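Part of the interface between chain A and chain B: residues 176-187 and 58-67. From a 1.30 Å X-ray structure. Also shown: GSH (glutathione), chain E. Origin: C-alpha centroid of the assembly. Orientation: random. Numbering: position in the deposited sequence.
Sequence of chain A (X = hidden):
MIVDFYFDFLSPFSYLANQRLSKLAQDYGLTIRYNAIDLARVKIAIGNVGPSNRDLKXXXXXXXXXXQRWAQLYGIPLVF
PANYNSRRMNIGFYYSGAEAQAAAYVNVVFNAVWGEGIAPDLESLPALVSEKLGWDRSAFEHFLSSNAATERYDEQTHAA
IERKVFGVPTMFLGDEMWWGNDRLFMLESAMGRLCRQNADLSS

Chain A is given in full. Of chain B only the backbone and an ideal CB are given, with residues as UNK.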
# COMPACT_ATOMS: atom_id res chain seq x y z
N GLU A 176 -14.13 -12.09 0.61
CA GLU A 176 -13.08 -11.15 0.07
C GLU A 176 -12.57 -10.38 1.24
O GLU A 176 -13.30 -9.85 2.10
CB GLU A 176 -13.65 -10.17 -0.91
CG GLU A 176 -13.88 -10.87 -2.27
CD GLU A 176 -14.43 -9.94 -3.30
OE1 GLU A 176 -15.50 -9.37 -3.15
OE2 GLU A 176 -13.72 -9.76 -4.32
N MET A 177 -11.26 -10.29 1.20
CA MET A 177 -10.40 -9.59 2.23
C MET A 177 -9.64 -8.51 1.52
O MET A 177 -9.04 -8.75 0.44
CB MET A 177 -9.37 -10.53 2.86
CG MET A 177 -8.73 -9.91 4.16
SD MET A 177 -7.52 -10.85 4.97
CE MET A 177 -6.14 -10.38 3.97
N TRP A 178 -9.67 -7.28 2.06
CA TRP A 178 -8.80 -6.16 1.61
C TRP A 178 -8.01 -5.67 2.79
O TRP A 178 -8.54 -5.50 3.87
CB TRP A 178 -9.63 -5.04 1.01
CG TRP A 178 -10.51 -5.39 -0.21
CD1 TRP A 178 -10.12 -5.44 -1.48
CD2 TRP A 178 -11.86 -5.89 -0.15
NE1 TRP A 178 -11.20 -5.86 -2.30
CE2 TRP A 178 -12.25 -6.13 -1.47
CE3 TRP A 178 -12.75 -6.11 0.89
CZ2 TRP A 178 -13.52 -6.61 -1.81
CZ3 TRP A 178 -14.05 -6.58 0.54
CH2 TRP A 178 -14.41 -6.79 -0.79
N TRP A 179 -6.77 -5.31 2.48
CA TRP A 179 -5.91 -4.74 3.50
C TRP A 179 -5.52 -3.35 3.07
O TRP A 179 -5.03 -3.16 1.95
CB TRP A 179 -4.66 -5.56 3.64
CG TRP A 179 -3.56 -4.92 4.46
CD1 TRP A 179 -3.58 -4.58 5.76
CD2 TRP A 179 -2.24 -4.65 3.98
NE1 TRP A 179 -2.34 -4.07 6.13
CE2 TRP A 179 -1.49 -4.15 5.06
CE3 TRP A 179 -1.58 -4.88 2.77
CZ2 TRP A 179 -0.12 -3.82 4.96
CZ3 TRP A 179 -0.21 -4.53 2.64
CH2 TRP A 179 0.49 -4.01 3.74
N GLY A 180 -5.79 -2.38 3.94
CA GLY A 180 -5.40 -1.00 3.72
C GLY A 180 -6.57 -0.03 3.59
O GLY A 180 -7.60 -0.36 2.97
N ASN A 181 -6.38 1.18 4.12
CA ASN A 181 -7.34 2.25 3.84
C ASN A 181 -7.42 2.49 2.36
O ASN A 181 -8.52 2.81 1.86
CB ASN A 181 -6.90 3.53 4.61
CG ASN A 181 -7.60 4.70 4.10
OD1 ASN A 181 -8.80 4.84 4.43
ND2 ASN A 181 -6.93 5.55 3.35
N ASP A 182 -6.32 2.28 1.66
CA ASP A 182 -6.26 2.51 0.21
C ASP A 182 -6.83 1.34 -0.59
O ASP A 182 -6.65 1.33 -1.82
CB ASP A 182 -4.83 2.78 -0.22
CG ASP A 182 -3.88 1.67 0.16
OD1 ASP A 182 -4.34 0.62 0.69
OD2 ASP A 182 -2.66 1.80 -0.11
N ARG A 183 -7.54 0.43 0.05
CA ARG A 183 -8.33 -0.57 -0.70
C ARG A 183 -9.82 -0.45 -0.37
O ARG A 183 -10.62 -1.28 -0.81
CB ARG A 183 -7.80 -1.96 -0.38
CG ARG A 183 -6.43 -2.19 -0.98
CD ARG A 183 -6.33 -2.08 -2.50
NE ARG A 183 -4.98 -2.43 -3.01
CZ ARG A 183 -3.96 -1.57 -2.95
NH1 ARG A 183 -4.17 -0.30 -2.59
NH2 ARG A 183 -2.79 -2.01 -3.39
N LEU A 184 -10.19 0.55 0.42
CA LEU A 184 -11.60 0.72 0.74
C LEU A 184 -12.37 1.00 -0.53
O LEU A 184 -13.54 0.62 -0.59
CB LEU A 184 -11.79 1.79 1.85
CG LEU A 184 -11.48 1.27 3.25
CD1 LEU A 184 -11.51 2.45 4.20
CD2 LEU A 184 -12.49 0.26 3.70
N PHE A 185 -11.76 1.53 -1.56
CA PHE A 185 -12.54 1.79 -2.80
C PHE A 185 -12.98 0.47 -3.38
O PHE A 185 -14.09 0.37 -4.00
CB PHE A 185 -11.78 2.63 -3.82
CG PHE A 185 -10.73 1.86 -4.60
CD1 PHE A 185 -9.42 1.74 -4.12
CD2 PHE A 185 -11.04 1.34 -5.83
CE1 PHE A 185 -8.46 1.03 -4.89
CE2 PHE A 185 -10.14 0.65 -6.59
CZ PHE A 185 -8.81 0.48 -6.13
N MET A 186 -12.20 -0.60 -3.16
CA MET A 186 -12.64 -1.87 -3.73
C MET A 186 -13.73 -2.48 -2.91
O MET A 186 -14.67 -3.15 -3.46
CB MET A 186 -11.47 -2.86 -3.77
CG MET A 186 -10.36 -2.45 -4.74
SD MET A 186 -9.04 -3.70 -4.63
CE MET A 186 -7.88 -3.15 -5.85
N LEU A 187 -13.69 -2.32 -1.59
CA LEU A 187 -14.77 -2.79 -0.75
C LEU A 187 -16.04 -2.01 -1.14
O LEU A 187 -17.12 -2.63 -1.23
CB LEU A 187 -14.42 -2.44 0.70
CG LEU A 187 -15.57 -2.69 1.72
CD1 LEU A 187 -16.10 -4.12 1.85
CD2 LEU A 187 -15.22 -2.24 3.05
N UNK B 58 1.59 -16.13 3.83
CA UNK B 58 0.25 -15.62 4.04
C UNK B 58 0.06 -14.23 3.43
O UNK B 58 -0.97 -13.97 2.81
CB UNK B 58 -0.06 -15.58 5.54
N UNK B 59 1.03 -13.35 3.56
CA UNK B 59 0.91 -12.00 2.91
C UNK B 59 1.02 -12.08 1.38
O UNK B 59 0.27 -11.41 0.65
CB UNK B 59 2.00 -11.06 3.44
N UNK B 60 1.97 -12.90 0.89
CA UNK B 60 2.07 -13.09 -0.56
C UNK B 60 0.80 -13.63 -1.18
O UNK B 60 0.33 -13.20 -2.27
CB UNK B 60 3.23 -14.04 -0.88
N UNK B 61 0.16 -14.55 -0.47
CA UNK B 61 -1.11 -15.06 -0.96
C UNK B 61 -2.13 -13.95 -1.18
O UNK B 61 -2.85 -13.86 -2.20
CB UNK B 61 -1.67 -16.09 0.02
N UNK B 62 -2.22 -13.03 -0.21
CA UNK B 62 -3.10 -11.86 -0.40
C UNK B 62 -2.58 -10.91 -1.51
O UNK B 62 -3.41 -10.40 -2.29
CB UNK B 62 -3.23 -11.09 0.92
N UNK B 63 -1.28 -10.66 -1.53
CA UNK B 63 -0.78 -9.73 -2.56
C UNK B 63 -1.07 -10.24 -3.94
O UNK B 63 -1.33 -9.49 -4.85
CB UNK B 63 0.72 -9.50 -2.41
N UNK B 64 -1.02 -11.57 -4.12
CA UNK B 64 -1.37 -12.16 -5.41
C UNK B 64 -2.82 -11.85 -5.79
O UNK B 64 -3.16 -11.55 -6.96
CB UNK B 64 -1.15 -13.67 -5.38
N UNK B 65 -3.72 -11.86 -4.80
CA UNK B 65 -5.09 -11.51 -5.01
C UNK B 65 -5.23 -10.02 -5.38
O UNK B 65 -5.93 -9.58 -6.32
CB UNK B 65 -5.91 -11.84 -3.76
N UNK B 66 -4.56 -9.14 -4.63
CA UNK B 66 -4.55 -7.70 -4.91
C UNK B 66 -4.08 -7.46 -6.33
O UNK B 66 -4.67 -6.67 -7.09
CB UNK B 66 -3.66 -6.95 -3.92
N UNK B 67 -2.96 -8.12 -6.69
CA UNK B 67 -2.43 -7.97 -8.06
C UNK B 67 -3.44 -8.36 -9.13
O UNK B 67 -3.58 -7.65 -10.10
CB UNK B 67 -1.17 -8.82 -8.23
N1 GSH E . -1.10 0.96 1.95
CA1 GSH E . -1.72 0.88 3.23
C1 GSH E . -2.90 1.75 3.46
O11 GSH E . -3.64 1.55 4.42
O12 GSH E . -2.84 2.75 2.70
CB1 GSH E . -0.76 0.46 4.34
CG1 GSH E . -1.36 -0.20 5.58
CD1 GSH E . -0.27 -0.54 6.57
OE1 GSH E . 0.99 -0.25 6.28
N2 GSH E . -0.58 -1.08 7.73
CA2 GSH E . 0.40 -1.60 8.67
C2 GSH E . 0.53 -3.06 8.64
O2 GSH E . -0.59 -3.81 8.62
CB2 GSH E . -0.05 -1.16 10.10
SG2 GSH E . 0.15 0.64 10.38
N3 GSH E . 1.70 -3.62 8.61
CA3 GSH E . 1.80 -5.06 8.36
C3 GSH E . 2.55 -5.27 7.06
O31 GSH E . 2.70 -6.44 6.67
O32 GSH E . 3.06 -4.28 6.45

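The chain B segment is helical throughout and crosses strand 176-179 of chain A at 98°, the axes approaching to 9.5 Å. The side chains of a helix point all round its axis, so some face the strand and others do not. Position 58 starts the segment, its CB out of reach of the chain A stretch; many residues would be tolerated, and it is Val B58.

At position 59 CA-to-CB points sideways and nothing of the chain A stretch lies within 5.5 Å of the CB. A long side chain could nevertheless run past the indole of Trp A179 to the glutathione, whose O31 carboxylate oxygen favours a positive charge; lysine or arginine would suit. The residue is Lys B59, extended with all four chi angles t. Lys B59 CE lies 3.9 Å from Trp A179 CH2, and Lys B59 NZ donates a hydrogen bond to GSH O31 at 2.8 Å.

Positions 60 and 61 are out of reach of this stretch, so it sets no requirement and many residues would do; they are Leu B60 and Asp B61.

Position 62 points toward the strand, with its ideal CB 4.3 Å from Met A177 CE. Beyond lie the backbone of the strand and the N-H of Trp A179. A long residue with an apolar body and an acceptor at its tip, such as tyrosine, would suit; phenylalanine or methionine would fill space without answering the donor. Of the residues in the two stretches, Tyr B62, with chi1 t, has the most surface covered by the other stretch. Met A177 CE packs 3.7 Å from Tyr B62 CD1, and Trp A179 CB lies 3.8 Å from Tyr B62 CZ, while Trp A179 N donates to Tyr B62 OH at 3.0 Å. Tyr B62 OH is also 2.6 Å from the oxygen of water 1, which donates to Trp A179 O at 3.3 Å.

Position 63 points sideways and could take various apolar residues; Leu B63 makes no close contact. Position 64 is out of reach, and is Lys B64. At 65 the CB points toward chain A but meets nothing within 5.5 Å; the space is open, and residues of many sizes could be placed here. Val B65 CG1 stays 5.4 Å from Met A177 O.

At position 66 the CB is sideways, yet 4.8 Å from Arg A183 NE. That guanidinium calls for an acid, and the short distance favours aspartate, although glutamate is conceivable. Asp B66 forms a two-pronged salt bridge: Arg A183 NE donates to Asp B66 OD1 at 2.8 Å and Arg A183 NH2 to Asp B66 OD2 at 2.9 Å. Position 67 turns out of reach and is Leu B67.

Chain B 58-67: VKLDYLKVDL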
# COMPACT_ATOMS: atom_id res chain seq x y z
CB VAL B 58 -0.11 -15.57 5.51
CG1 VAL B 58 -1.41 -14.78 5.81
CG2 VAL B 58 -0.32 -16.98 5.99
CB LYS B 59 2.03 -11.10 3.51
CG LYS B 59 1.85 -9.63 3.09
CD LYS B 59 2.67 -8.69 3.92
CE LYS B 59 2.56 -7.28 3.31
NZ LYS B 59 3.59 -6.40 4.06
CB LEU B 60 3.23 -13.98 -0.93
CG LEU B 60 3.49 -14.19 -2.41
CD1 LEU B 60 3.79 -12.83 -3.11
CD2 LEU B 60 4.73 -15.12 -2.57
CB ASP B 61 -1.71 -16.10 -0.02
CG ASP B 61 -1.04 -17.47 -0.11
OD1 ASP B 61 -0.26 -17.73 -1.01
OD2 ASP B 61 -1.26 -18.22 0.87
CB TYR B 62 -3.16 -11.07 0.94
CG TYR B 62 -3.76 -9.69 0.73
CD1 TYR B 62 -5.14 -9.50 0.57
CD2 TYR B 62 -2.93 -8.56 0.54
CE1 TYR B 62 -5.67 -8.24 0.36
CE2 TYR B 62 -3.48 -7.33 0.28
CZ TYR B 62 -4.82 -7.18 0.24
OH TYR B 62 -5.36 -5.97 -0.06
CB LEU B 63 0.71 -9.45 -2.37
CG LEU B 63 1.06 -8.76 -1.06
CD1 LEU B 63 2.58 -8.69 -0.87
CD2 LEU B 63 0.46 -7.35 -1.09
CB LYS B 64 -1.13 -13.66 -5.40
CG LYS B 64 0.31 -13.98 -5.57
CD LYS B 64 0.57 -15.49 -5.38
CE LYS B 64 2.00 -15.75 -5.70
NZ LYS B 64 2.33 -17.15 -5.25
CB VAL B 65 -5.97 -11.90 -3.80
CG1 VAL B 65 -7.36 -11.41 -3.97
CG2 VAL B 65 -5.92 -13.43 -3.60
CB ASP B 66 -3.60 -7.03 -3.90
CG ASP B 66 -3.72 -5.53 -3.91
OD1 ASP B 66 -4.81 -4.94 -4.13
OD2 ASP B 66 -2.66 -4.86 -3.85
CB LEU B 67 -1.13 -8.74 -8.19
CG LEU B 67 0.04 -8.11 -7.40
CD1 LEU B 67 1.18 -9.12 -7.28
CD2 LEU B 67 0.53 -6.80 -8.03
O HOH W 1 -3.47 -4.26 -0.73
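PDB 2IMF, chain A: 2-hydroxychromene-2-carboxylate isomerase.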